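Local coordinates for uncharacterized protein (Eubacterium ventriosum, PDB 3FDI), which is of unknown function but probably transfers a phosphate from a nucleoside triphosphate to a nucleoside monophosphate, as cytidylate kinases do, at residues 23-28 against 183-188; 125-130 against 144-149; 57-62 against 93-98; 8-13 against 106-111. All blocks are in the same frame, centred on the assembly; numbering follows the deposited sequence.

How the contacts relate
Contact 4 is the most central, set where strand 8-13 of the parallel sheet meets helix 108-111, and pairs a small apolar packing with two arginines on an anion. Contact 1 touches it, because helix 19-30 follows strand 8-13 and Ala23 and Leu26 pack on Ile11; it then links that helix to helix 185-197 through a salt bridge at its exposed margin. Contact 3, a loose surface approach, borders contact 4 too, with Ala94 on Ile8 and Pro61 on Glu110. Contact 2 lies apart and joins two consecutive helices through aliphatic carbons. Charged groups bind an anion in contact 4, pair directly in contact 1 and find their partners outside the segments in contacts 2 and 3.

Contact 1. Residues 23-28 against 183-188; sequences AKKLAE and VDVDTA
Lys25 reaches from helix 19-30 across to Val185 and Asp186 in the first turn of helix 185-197. Its CB leaves the helix toward the partner; CG stands beside the backbone N (chi1 -70°), and the chain beyond runs extended, which carries the ammonium group the full distance. Across to 183-188, the first carbon to make contact is CD, 3.7 Å from Val185 CG1, a methyl that the lysine crosses at about a right angle; Thr189, further along helix 185-197, touches the lysine too. CE leads NZ on to the carboxylate, where NZ ends on Asp186 OD2 in a salt bridge modelled at a doubtfully short 2.5 Å. A lysine suits the place because its stem can lie on valine while its tip pairs with an exposed carboxylate. A methionine in its place would probably keep some of the packing on Val185 but leave the Asp186 carboxylate without its positive mate. Just before the helix, Asp184 is its N-cap, its OD1 accepting from Thr187 N at 2.8 Å. Thr187 OG1 is also hydrogen-bonded with Ser198 OG of the second subunit. Leu26 packs on Ile9 and Ile11, and Ala188 on Ile178 and Ile180, so both helices lie on one face of the sheet. The salt bridge lies at the exposed margin of the helix pair, with apolar side chains beneath, and aspartates at the helix N-terminus would probably suit its dipole.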
loop_
_atom_site.group_PDB
_atom_site.type_symbol
_atom_site.label_atom_id
_atom_site.label_comp_id
_atom_site.label_asym_id
_atom_site.label_seq_id
_atom_site.Cartn_x
_atom_site.Cartn_y
_atom_site.Cartn_z
ATOM N N ALA B 23 -20.214 18.724 4.164
ATOM C CA ALA B 23 -21.388 17.889 3.823
ATOM C C ALA B 23 -22.696 18.632 4.193
ATOM O O ALA B 23 -23.611 18.779 3.377
ATOM C CB ALA B 23 -21.303 16.576 4.492
ATOM N N LYS B 24 -22.756 19.135 5.420
ATOM C CA LYS B 24 -23.873 19.986 5.882
ATOM C C LYS B 24 -24.115 21.213 5.014
ATOM O O LYS B 24 -25.229 21.460 4.581
ATOM C CB LYS B 24 -23.587 20.433 7.326
ATOM C CG LYS B 24 -24.757 20.993 8.096
ATOM C CD LYS B 24 -24.545 20.672 9.586
ATOM C CE LYS B 24 -25.397 21.517 10.556
ATOM N NZ LYS B 24 -24.643 22.706 11.086
ATOM N N LYS B 25 -23.070 21.989 4.756
ATOM C CA LYS B 25 -23.198 23.155 3.886
ATOM C C LYS B 25 -23.725 22.811 2.491
ATOM O O LYS B 25 -24.626 23.471 1.994
ATOM C CB LYS B 25 -21.884 23.949 3.831
ATOM C CG LYS B 25 -21.611 24.642 5.180
ATOM C CD LYS B 25 -20.235 25.298 5.318
ATOM C CE LYS B 25 -20.302 26.404 6.414
ATOM N NZ LYS B 25 -19.009 27.106 6.681
ATOM N N LEU B 26 -23.215 21.762 1.886
ATOM C CA LEU B 26 -23.742 21.271 0.610
ATOM C C LEU B 26 -25.242 20.890 0.714
ATOM O O LEU B 26 -26.035 21.278 -0.155
ATOM C CB LEU B 26 -22.926 20.046 0.132
ATOM C CG LEU B 26 -21.489 20.314 -0.301
ATOM C CD1 LEU B 26 -20.613 18.985 -0.437
ATOM C CD2 LEU B 26 -21.496 21.190 -1.615
ATOM N N ALA B 27 -25.623 20.127 1.747
ATOM C CA ALA B 27 -27.006 19.647 1.888
ATOM C C ALA B 27 -27.964 20.839 1.981
ATOM O O ALA B 27 -29.019 20.874 1.354
ATOM C CB ALA B 27 -27.158 18.719 3.146
ATOM N N GLU B 28 -27.553 21.837 2.744
ATOM C CA GLU B 28 -28.301 23.072 2.856
ATOM C C GLU B 28 -28.335 23.840 1.545
ATOM O O GLU B 28 -29.357 24.398 1.217
ATOM C CB GLU B 28 -27.718 23.971 3.952
ATOM C CG GLU B 28 -28.128 23.556 5.378
ATOM C CD GLU B 28 -27.293 24.221 6.465
ATOM O OE1 GLU B 28 -26.501 25.150 6.159
ATOM O OE2 GLU B 28 -27.420 23.794 7.622
ATOM N N VAL B 183 -7.238 27.044 2.503
ATOM C CA VAL B 183 -8.582 27.556 2.247
ATOM C C VAL B 183 -9.562 27.032 3.285
ATOM O O VAL B 183 -9.315 25.979 3.894
ATOM C CB VAL B 183 -9.109 27.153 0.885
ATOM C CG1 VAL B 183 -8.232 27.769 -0.228
ATOM C CG2 VAL B 183 -9.209 25.583 0.769
ATOM N N ASP B 184 -10.662 27.770 3.490
ATOM C CA ASP B 184 -11.645 27.450 4.553
ATOM C C ASP B 184 -12.756 26.558 4.014
ATOM O O ASP B 184 -12.771 26.254 2.796
ATOM C CB ASP B 184 -12.229 28.742 5.195
ATOM C CG ASP B 184 -13.068 29.575 4.221
ATOM O OD1 ASP B 184 -13.524 29.070 3.174
ATOM O OD2 ASP B 184 -13.260 30.779 4.484
ATOM N N VAL B 185 -13.685 26.175 4.899
ATOM C CA VAL B 185 -14.800 25.267 4.576
ATOM C C VAL B 185 -15.763 25.844 3.530
ATOM O O VAL B 185 -16.314 25.120 2.709
ATOM C CB VAL B 185 -15.603 24.857 5.885
ATOM C CG1 VAL B 185 -16.787 23.934 5.559
ATOM C CG2 VAL B 185 -14.676 24.163 6.863
ATOM N N ASP B 186 -15.992 27.152 3.596
ATOM C CA ASP B 186 -16.807 27.822 2.593
ATOM C C ASP B 186 -16.203 27.772 1.209
ATOM O O ASP B 186 -16.941 27.659 0.255
ATOM C CB ASP B 186 -17.103 29.247 2.991
ATOM C CG ASP B 186 -18.357 29.347 3.806
ATOM O OD1 ASP B 186 -19.193 30.194 3.504
ATOM O OD2 ASP B 186 -18.547 28.535 4.718
ATOM N N THR B 187 -14.872 27.811 1.101
ATOM C CA THR B 187 -14.225 27.806 -0.193
ATOM C C THR B 187 -14.295 26.412 -0.828
ATOM O O THR B 187 -14.581 26.306 -2.006
ATOM C CB THR B 187 -12.766 28.286 -0.124
ATOM O OG1 THR B 187 -12.723 29.687 0.208
ATOM C CG2 THR B 187 -12.061 28.087 -1.483
ATOM N N ALA B 188 -14.036 25.368 -0.026
ATOM C CA ALA B 188 -14.197 23.968 -0.435
ATOM C C ALA B 188 -15.639 23.655 -0.854
ATOM O O ALA B 188 -15.873 23.037 -1.861
ATOM C CB ALA B 188 -13.746 23.034 0.701
#

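Contact 2. Residues 125-130 against 144-149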
loop_
_atom_site.group_PDB
_atom_site.type_symbol
_atom_site.label_atom_id
_atom_site.label_comp_id
_atom_site.label_asym_id
_atom_site.label_seq_id
_atom_site.Cartn_x
_atom_site.Cartn_y
_atom_site.Cartn_z
ATOM N N GLY B 125 -7.283 17.903 5.421
ATOM C CA GLY B 125 -6.780 19.182 5.961
ATOM C C GLY B 125 -5.299 19.094 6.273
ATOM O O GLY B 125 -4.743 18.004 6.234
ATOM N N ASP B 126 -4.626 20.202 6.600
ATOM C CA ASP B 126 -3.250 20.044 7.129
ATOM C C ASP B 126 -3.315 19.739 8.615
ATOM O O ASP B 126 -4.345 19.948 9.230
ATOM C CB ASP B 126 -2.405 21.266 6.875
ATOM C CG ASP B 126 -2.887 22.418 7.641
ATOM O OD1 ASP B 126 -3.906 22.994 7.211
ATOM O OD2 ASP B 126 -2.307 22.695 8.714
ATOM N N LYS B 127 -2.244 19.216 9.193
ATOM C CA LYS B 127 -2.249 18.876 10.633
ATOM C C LYS B 127 -2.737 19.988 11.568
ATOM O O LYS B 127 -3.763 19.801 12.236
ATOM C CB LYS B 127 -0.884 18.441 11.105
ATOM C CG LYS B 127 -0.517 17.023 10.747
ATOM C CD LYS B 127 0.466 16.484 11.828
ATOM C CE LYS B 127 1.287 15.279 11.340
ATOM N NZ LYS B 127 2.410 15.047 12.311
ATOM N N ASP B 128 -2.034 21.127 11.617
ATOM C CA ASP B 128 -2.421 22.250 12.503
ATOM C C ASP B 128 -3.930 22.516 12.483
ATOM O O ASP B 128 -4.590 22.507 13.527
ATOM C CB ASP B 128 -1.731 23.558 12.101
ATOM C CG ASP B 128 -0.218 23.469 12.118
ATOM O OD1 ASP B 128 0.329 22.403 12.486
ATOM O OD2 ASP B 128 0.423 24.494 11.768
ATOM N N THR B 129 -4.456 22.724 11.268
ATOM C CA THR B 129 -5.863 23.058 11.080
ATOM C C THR B 129 -6.781 22.010 11.699
ATOM O O THR B 129 -7.664 22.361 12.489
ATOM C CB THR B 129 -6.173 23.229 9.597
ATOM O OG1 THR B 129 -5.289 24.225 9.062
ATOM C CG2 THR B 129 -7.617 23.665 9.365
ATOM N N LYS B 130 -6.554 20.734 11.353
ATOM C CA LYS B 130 -7.287 19.599 11.938
ATOM C C LYS B 130 -7.122 19.485 13.463
ATOM O O LYS B 130 -8.101 19.297 14.179
ATOM C CB LYS B 130 -6.872 18.244 11.308
ATOM C CG LYS B 130 -7.159 18.082 9.829
ATOM C CD LYS B 130 -6.953 16.666 9.312
ATOM C CE LYS B 130 -5.498 16.332 9.081
ATOM N NZ LYS B 130 -5.294 14.990 8.366
ATOM N N THR B 144 -3.818 14.063 22.550
ATOM C CA THR B 144 -5.018 13.284 22.307
ATOM C C THR B 144 -5.609 13.542 20.918
ATOM O O THR B 144 -5.950 12.607 20.229
ATOM C CB THR B 144 -6.062 13.577 23.358
ATOM O OG1 THR B 144 -5.472 13.357 24.629
ATOM C CG2 THR B 144 -7.273 12.641 23.224
ATOM N N ALA B 145 -5.728 14.809 20.537
ATOM C CA ALA B 145 -6.258 15.186 19.244
ATOM C C ALA B 145 -5.561 14.385 18.191
ATOM O O ALA B 145 -6.212 13.750 17.356
ATOM C CB ALA B 145 -6.054 16.655 19.004
ATOM N N LEU B 146 -4.234 14.378 18.218
ATOM C CA LEU B 146 -3.513 13.703 17.137
ATOM C C LEU B 146 -3.641 12.179 17.137
ATOM O O LEU B 146 -3.633 11.555 16.081
ATOM C CB LEU B 146 -2.048 14.166 17.018
ATOM C CG LEU B 146 -1.915 15.294 15.975
ATOM C CD1 LEU B 146 -1.749 16.639 16.679
ATOM C CD2 LEU B 146 -0.793 15.069 14.953
ATOM N N ASN B 147 -3.775 11.599 18.317
ATOM C CA ASN B 147 -4.048 10.183 18.458
ATOM C C ASN B 147 -5.419 9.859 17.958
ATOM O O ASN B 147 -5.583 8.929 17.224
ATOM C CB ASN B 147 -3.930 9.766 19.922
ATOM C CG ASN B 147 -2.496 9.654 20.364
ATOM O OD1 ASN B 147 -1.590 9.583 19.540
ATOM N ND2 ASN B 147 -2.276 9.618 21.665
HETATM N N MSE B 148 -6.416 10.628 18.358
HETATM C CA MSE B 148 -7.750 10.443 17.792
HETATM C C MSE B 148 -7.752 10.498 16.268
HETATM O O MSE B 148 -8.403 9.694 15.610
HETATM C CB MSE B 148 -8.680 11.506 18.323
HETATM C CG MSE B 148 -9.360 11.081 19.566
HETATM SE SE MSE B 148 -10.347 12.607 20.127
HETATM C CE MSE B 148 -8.851 13.505 21.003
HETATM N N MSE B 149 -7.023 11.442 15.709
HETATM C CA MSE B 149 -7.048 11.632 14.270
HETATM C C MSE B 149 -6.519 10.357 13.608
HETATM O O MSE B 149 -7.162 9.808 12.737
HETATM C CB MSE B 149 -6.234 12.870 13.846
HETATM C CG MSE B 149 -6.942 14.208 14.111
HETATM SE SE MSE B 149 -5.669 15.658 14.268
HETATM C CE MSE B 149 -4.734 15.299 12.650
#
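Lys127 with Leu146 and Lys130 with Met149 meet through aliphatic chains, and the flat group here, the carboxylate of Asp126, takes no part across the contact but is engaged by Thr129. Thr129 OG1 donates to Asp126 OD1 at 2.6 Å, arriving on the syn side and 20° out of the carboxylate plane, while Thr129 N makes a weak bond to the other oxygen, OD2. Aspartate thus N-caps helix 127-138, and threonine three residues on offers it both a hydroxyl and an N-H. Across the contact, Lys127 runs extended beyond CG and lays CD 3.7 Å from Leu146 CD2, the two side chains at about a right angle. Met149, a selenomethionine introduced for the experiment, bends at its last torsion (chi3 51°), so its terminal methyl turns onto Lys130: CE lies 3.9 Å from Lys130 CB and 3.8 Å from Lys130 CE. The lysine is itself bent at chi3 (-79°), and its NZ goes on to a salt bridge with Glu14 in the loop after strand 8-13. Glu14 OE1 also accepts from Gly125 N. Helices 127-138 and 142-163 pack as a helical hairpin following strand 118-125, probably in the place where nucleoside monophosphate kinases carry their lid; Ala145 and Met149 extend the packing to Val134. Thr144 and Met148 pack on Pro68 of the third subunit. A flexible selenoether side chain (a thioether in natural methionine), a leucine and two lysine stems thus make an apolar seam, whereas the buried ammonium of Lys130 has its charge answered by Glu14.

Contact 3. Residues 57-62 against 93-98; sequences FDEKPM and KANEEK
Phe57 and Asn95 are the residues whose backbones come nearest, yet their CA atoms stay 11.4 Å apart, so the turn leading into helix 60-66 and the end of helix 81-95 meet through side chains alone. Even these approach loosely. Phe57 CE1 lies 4.5 Å from Glu96 OE2, which comes at the ring obliquely, and Glu59 OE2 stops 4.4 Å from Asn95 ND2, too far for a bond. What connects the groups is Arg91, one turn back on helix 81-95: it forms a cation-pi contact with the Phe57 ring and, through NH1, a salt bridge with Glu96 OE2, and Glu59 packs against it as well. Glu96 suits its position because it can reach back to that arginine, and phenylalanine supplies a ring for the cation to rest on. Asn95 has its own anchor, OD1 accepting from Asn115 ND2. Within the same segment Lys93 NZ donates to Glu97 OE2 at 3.0 Å, a salt bridge four residues apart that uses the syn lone pair of the carboxylate. Deeper down, Pro61 and Met62 (modelled as selenomethionine) touch Phe87, joining the two helices in a firmer apolar layer. At this exposed edge, which also meets a crystal neighbour, Phe57 and Glu96 are by contrast held by sharing one cation; the Glu96 carboxylate probably offsets the charge of Arg91, with Glu59 packed nearby, and the direct approach between the segments contributes little.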
loop_
_atom_site.group_PDB
_atom_site.type_symbol
_atom_site.label_atom_id
_atom_site.label_comp_id
_atom_site.label_asym_id
_atom_site.label_seq_id
_atom_site.Cartn_x
_atom_site.Cartn_y
_atom_site.Cartn_z
ATOM N N PHE B 57 -26.572 -7.230 -7.448
ATOM C CA PHE B 57 -26.616 -6.172 -8.445
ATOM C C PHE B 57 -25.185 -5.954 -8.967
ATOM O O PHE B 57 -24.870 -4.904 -9.550
ATOM C CB PHE B 57 -27.164 -4.869 -7.826
ATOM C CG PHE B 57 -28.607 -4.945 -7.404
ATOM C CD1 PHE B 57 -29.597 -4.247 -8.107
ATOM C CD2 PHE B 57 -28.988 -5.707 -6.303
ATOM C CE1 PHE B 57 -30.951 -4.319 -7.718
ATOM C CE2 PHE B 57 -30.336 -5.787 -5.908
ATOM C CZ PHE B 57 -31.311 -5.087 -6.610
ATOM N N ASP B 58 -24.333 -6.960 -8.726
ATOM C CA ASP B 58 -22.889 -6.910 -9.003
ATOM C C ASP B 58 -22.175 -5.663 -8.449
ATOM O O ASP B 58 -21.162 -5.191 -8.996
ATOM C CB ASP B 58 -22.642 -7.121 -10.488
ATOM C CG ASP B 58 -23.152 -8.468 -10.956
ATOM O OD1 ASP B 58 -23.400 -9.352 -10.088
ATOM O OD2 ASP B 58 -23.326 -8.636 -12.187
ATOM N N GLU B 59 -22.719 -5.156 -7.343
ATOM C CA GLU B 59 -22.105 -4.091 -6.583
ATOM C C GLU B 59 -21.102 -4.755 -5.613
ATOM O O GLU B 59 -21.480 -5.575 -4.745
ATOM C CB GLU B 59 -23.190 -3.261 -5.882
ATOM C CG GLU B 59 -24.022 -2.449 -6.922
ATOM C CD GLU B 59 -25.283 -1.791 -6.361
ATOM O OE1 GLU B 59 -25.259 -1.350 -5.191
ATOM O OE2 GLU B 59 -26.289 -1.701 -7.120
ATOM N N LYS B 60 -19.824 -4.422 -5.817
ATOM C CA LYS B 60 -18.675 -5.103 -5.169
ATOM C C LYS B 60 -18.763 -5.249 -3.628
ATOM O O LYS B 60 -18.477 -6.315 -3.097
ATOM C CB LYS B 60 -17.338 -4.415 -5.592
ATOM C CG LYS B 60 -17.012 -4.529 -7.130
ATOM C CD LYS B 60 -15.523 -4.216 -7.459
ATOM C CE LYS B 60 -14.996 -5.006 -8.721
ATOM N NZ LYS B 60 -15.558 -4.586 -10.046
ATOM N N PRO B 61 -19.158 -4.186 -2.911
ATOM C CA PRO B 61 -19.193 -4.270 -1.442
ATOM C C PRO B 61 -20.222 -5.260 -0.946
ATOM O O PRO B 61 -20.026 -5.910 0.097
ATOM C CB PRO B 61 -19.578 -2.834 -0.995
ATOM C CG PRO B 61 -19.339 -1.955 -2.133
ATOM C CD PRO B 61 -19.434 -2.816 -3.390
HETATM N N MSE B 62 -21.309 -5.386 -1.694
HETATM C CA MSE B 62 -22.370 -6.290 -1.315
HETATM C C MSE B 62 -22.007 -7.733 -1.605
HETATM O O MSE B 62 -22.161 -8.587 -0.731
HETATM C CB MSE B 62 -23.677 -5.908 -1.994
HETATM C CG MSE B 62 -24.297 -4.605 -1.448
HETATM SE SE MSE B 62 -26.147 -4.502 -2.138
HETATM C CE MSE B 62 -26.483 -6.401 -2.216
ATOM N N LYS B 93 -32.407 4.205 -2.166
ATOM C CA LYS B 93 -32.712 5.622 -2.173
ATOM C C LYS B 93 -32.141 6.268 -3.439
ATOM O O LYS B 93 -32.817 7.089 -4.074
ATOM C CB LYS B 93 -32.197 6.331 -0.918
ATOM C CG LYS B 93 -32.933 5.989 0.372
ATOM C CD LYS B 93 -34.417 6.384 0.328
ATOM C CE LYS B 93 -34.964 6.641 1.723
ATOM N NZ LYS B 93 -36.441 6.854 1.807
ATOM N N ALA B 94 -30.913 5.918 -3.813
ATOM C CA ALA B 94 -30.357 6.464 -5.049
ATOM C C ALA B 94 -31.044 6.006 -6.337
ATOM O O ALA B 94 -31.283 6.827 -7.217
ATOM C CB ALA B 94 -28.869 6.177 -5.156
ATOM N N ASN B 95 -31.319 4.710 -6.458
ATOM C CA ASN B 95 -31.538 4.092 -7.777
ATOM C C ASN B 95 -32.958 3.739 -8.067
ATOM O O ASN B 95 -33.362 3.709 -9.220
ATOM C CB ASN B 95 -30.719 2.820 -7.958
ATOM C CG ASN B 95 -29.255 3.095 -8.003
ATOM O OD1 ASN B 95 -28.818 4.254 -8.144
ATOM N ND2 ASN B 95 -28.460 2.045 -7.829
ATOM N N GLU B 96 -33.701 3.440 -7.018
ATOM C CA GLU B 96 -35.085 3.074 -7.161
ATOM C C GLU B 96 -35.998 4.260 -6.819
ATOM O O GLU B 96 -36.921 4.533 -7.559
ATOM C CB GLU B 96 -35.387 1.849 -6.299
ATOM C CG GLU B 96 -34.520 0.629 -6.661
ATOM C CD GLU B 96 -34.828 -0.636 -5.833
ATOM O OE1 GLU B 96 -35.709 -0.602 -4.920
ATOM O OE2 GLU B 96 -34.158 -1.667 -6.101
ATOM N N GLU B 97 -35.732 4.975 -5.729
ATOM C CA GLU B 97 -36.570 6.113 -5.346
ATOM C C GLU B 97 -36.118 7.389 -6.003
ATOM O O GLU B 97 -36.838 8.385 -5.965
ATOM C CB GLU B 97 -36.559 6.326 -3.830
ATOM C CG GLU B 97 -37.209 5.214 -3.034
ATOM C CD GLU B 97 -37.161 5.472 -1.534
ATOM O OE1 GLU B 97 -37.038 4.493 -0.774
ATOM O OE2 GLU B 97 -37.232 6.644 -1.106
ATOM N N LYS B 98 -34.904 7.367 -6.553
ATOM C CA LYS B 98 -34.322 8.508 -7.256
ATOM C C LYS B 98 -34.262 9.783 -6.407
ATOM O O LYS B 98 -34.390 10.913 -6.908
ATOM C CB LYS B 98 -35.066 8.767 -8.557
ATOM C CG LYS B 98 -34.850 7.708 -9.618
ATOM C CD LYS B 98 -33.454 7.797 -10.240
ATOM C CE LYS B 98 -33.423 7.013 -11.545
ATOM N NZ LYS B 98 -32.158 7.129 -12.298
#

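Contact 4. Residues 8-13 against 106-111. With SO4 (sulfate ion), chain F.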
loop_
_atom_site.group_PDB
_atom_site.type_symbol
_atom_site.label_atom_id
_atom_site.label_comp_id
_atom_site.label_asym_id
_atom_site.label_seq_id
_atom_site.Cartn_x
_atom_site.Cartn_y
_atom_site.Cartn_z
ATOM N N ILE B 8 -26.691 13.316 -6.088
ATOM C CA ILE B 8 -26.182 12.568 -4.934
ATOM C C ILE B 8 -24.709 12.970 -4.698
ATOM O O ILE B 8 -23.918 12.919 -5.621
ATOM C CB ILE B 8 -26.318 11.049 -5.145
ATOM C CG1 ILE B 8 -27.738 10.697 -5.608
ATOM C CG2 ILE B 8 -26.035 10.326 -3.886
ATOM C CD1 ILE B 8 -27.919 9.303 -6.063
ATOM N N ILE B 9 -24.362 13.392 -3.476
ATOM C CA ILE B 9 -23.007 13.778 -3.151
ATOM C C ILE B 9 -22.464 12.863 -2.090
ATOM O O ILE B 9 -23.051 12.768 -1.023
ATOM C CB ILE B 9 -22.946 15.182 -2.644
ATOM C CG1 ILE B 9 -23.558 16.145 -3.694
ATOM C CG2 ILE B 9 -21.485 15.535 -2.267
ATOM C CD1 ILE B 9 -23.751 17.613 -3.165
ATOM N N ALA B 10 -21.373 12.160 -2.404
ATOM C CA ALA B 10 -20.762 11.148 -1.530
ATOM C C ALA B 10 -19.477 11.773 -1.008
ATOM O O ALA B 10 -18.597 12.166 -1.789
ATOM C CB ALA B 10 -20.473 9.883 -2.280
ATOM N N ILE B 11 -19.382 11.932 0.295
ATOM C CA ILE B 11 -18.279 12.646 0.899
ATOM C C ILE B 11 -17.522 11.695 1.738
ATOM O O ILE B 11 -18.117 11.015 2.597
ATOM C CB ILE B 11 -18.781 13.780 1.786
ATOM C CG1 ILE B 11 -19.199 14.968 0.933
ATOM C CG2 ILE B 11 -17.665 14.263 2.749
ATOM C CD1 ILE B 11 -20.059 15.852 1.639
ATOM N N GLY B 12 -16.225 11.647 1.499
ATOM C CA GLY B 12 -15.265 11.046 2.397
ATOM C C GLY B 12 -14.429 12.143 3.034
ATOM O O GLY B 12 -14.477 13.293 2.626
ATOM N N ARG B 13 -13.628 11.789 4.029
ATOM C CA ARG B 13 -12.965 12.782 4.825
ATOM C C ARG B 13 -11.968 12.186 5.848
ATOM O O ARG B 13 -12.159 11.056 6.362
ATOM C CB ARG B 13 -14.013 13.637 5.581
ATOM C CG ARG B 13 -14.358 13.094 7.002
ATOM C CD ARG B 13 -15.744 12.496 7.269
ATOM N NE ARG B 13 -15.858 11.105 6.924
ATOM C CZ ARG B 13 -16.570 10.162 7.555
ATOM N NH1 ARG B 13 -17.275 10.403 8.643
ATOM N NH2 ARG B 13 -16.567 8.916 7.051
ATOM N N ARG B 106 -19.581 5.493 4.519
ATOM C CA ARG B 106 -20.420 4.339 4.202
ATOM C C ARG B 106 -20.196 3.720 2.814
ATOM O O ARG B 106 -21.096 3.095 2.239
ATOM C CB ARG B 106 -21.900 4.717 4.385
ATOM C CG ARG B 106 -22.275 5.250 5.821
ATOM C CD ARG B 106 -22.326 4.120 6.864
ATOM N NE ARG B 106 -21.039 3.890 7.467
ATOM C CZ ARG B 106 -20.739 2.903 8.310
ATOM N NH1 ARG B 106 -21.654 2.009 8.675
ATOM N NH2 ARG B 106 -19.500 2.815 8.803
ATOM N N CYS B 107 -18.994 3.873 2.280
ATOM C CA CYS B 107 -18.618 3.359 0.988
ATOM C C CYS B 107 -19.504 3.896 -0.120
ATOM O O CYS B 107 -19.653 3.249 -1.158
ATOM C CB CYS B 107 -18.664 1.837 1.006
ATOM S SG CYS B 107 -17.546 1.147 2.275
ATOM N N ALA B 108 -20.098 5.070 0.078
ATOM C CA ALA B 108 -21.165 5.465 -0.844
ATOM C C ALA B 108 -20.657 5.666 -2.269
ATOM O O ALA B 108 -21.374 5.333 -3.205
ATOM C CB ALA B 108 -21.950 6.667 -0.344
ATOM N N GLU B 109 -19.441 6.198 -2.461
ATOM C CA GLU B 109 -18.943 6.418 -3.816
ATOM C C GLU B 109 -18.797 5.078 -4.558
ATOM O O GLU B 109 -19.016 5.026 -5.768
ATOM C CB GLU B 109 -17.631 7.214 -3.853
ATOM C CG GLU B 109 -16.335 6.428 -3.717
ATOM C CD GLU B 109 -16.186 5.670 -2.419
ATOM O OE1 GLU B 109 -16.924 5.913 -1.370
ATOM O OE2 GLU B 109 -15.323 4.755 -2.440
ATOM N N GLU B 110 -18.487 4.005 -3.830
ATOM C CA GLU B 110 -18.387 2.674 -4.431
ATOM C C GLU B 110 -19.755 2.087 -4.744
ATOM O O GLU B 110 -19.974 1.601 -5.876
ATOM C CB GLU B 110 -17.601 1.722 -3.548
ATOM C CG GLU B 110 -17.430 0.323 -4.092
ATOM C CD GLU B 110 -16.631 0.235 -5.415
ATOM O OE1 GLU B 110 -15.847 1.168 -5.750
ATOM O OE2 GLU B 110 -16.800 -0.792 -6.122
ATOM N N ILE B 111 -20.657 2.114 -3.751
ATOM C CA ILE B 111 -22.043 1.646 -3.921
ATOM C C ILE B 111 -22.805 2.306 -5.116
ATOM O O ILE B 111 -23.567 1.624 -5.824
ATOM C CB ILE B 111 -22.874 1.906 -2.665
ATOM C CG1 ILE B 111 -22.353 1.062 -1.500
ATOM C CG2 ILE B 111 -24.379 1.626 -2.912
ATOM C CD1 ILE B 111 -23.089 1.367 -0.258
HETATM S S SO4 F . -18.261 6.233 8.360
HETATM O O1 SO4 F . -19.317 5.756 7.481
HETATM O O2 SO4 F . -17.099 6.412 7.482
HETATM O O3 SO4 F . -18.659 7.455 9.038
HETATM O O4 SO4 F . -18.035 5.202 9.405
#
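The anion pocket at the C-terminal ends of the parallel strands, at the start of the probable P-loop between strand 8-13 and helix 19-30, brings Arg13 and Arg106 together around one sulfate. Arg13, closing strand 8-13, meets it with the guanidinium edge: NH2 donates to O2 at 2.6 Å and NH1 to O3 at 3.3 Å. Arg106 comes from the other segment, its chain bent at chi2 and chi3 (-74° and 88°), which folds the guanidinium back toward its own backbone. NE then reaches O1 at 2.5 Å, short as modelled, with O1 in the guanidinium plane; Arg106 N grips the same oxygen at 3.0 Å, and NH2 holds O4 at 2.9 Å. A leucine in its place would probably leave O1 with the backbone N-H alone and O4 without its guanidinium donor. Arg106 NH1 is hydrogen-bonded to Gln86 OE1. Behind the pocket, Ala10 CB packs on Ala108 CB at 4.0 Å and on Glu109 N at 3.8 Å; two alanines let helix 108-111 lie close on the strand. Glu109 OE2 is hydrogen-bonded to His160 NE2. The sulfate probably came from the crystallisation liquor, but arginines gathered from two strand ends, with Arg156 nearby, are consistent with a site for a nucleotide phosphate.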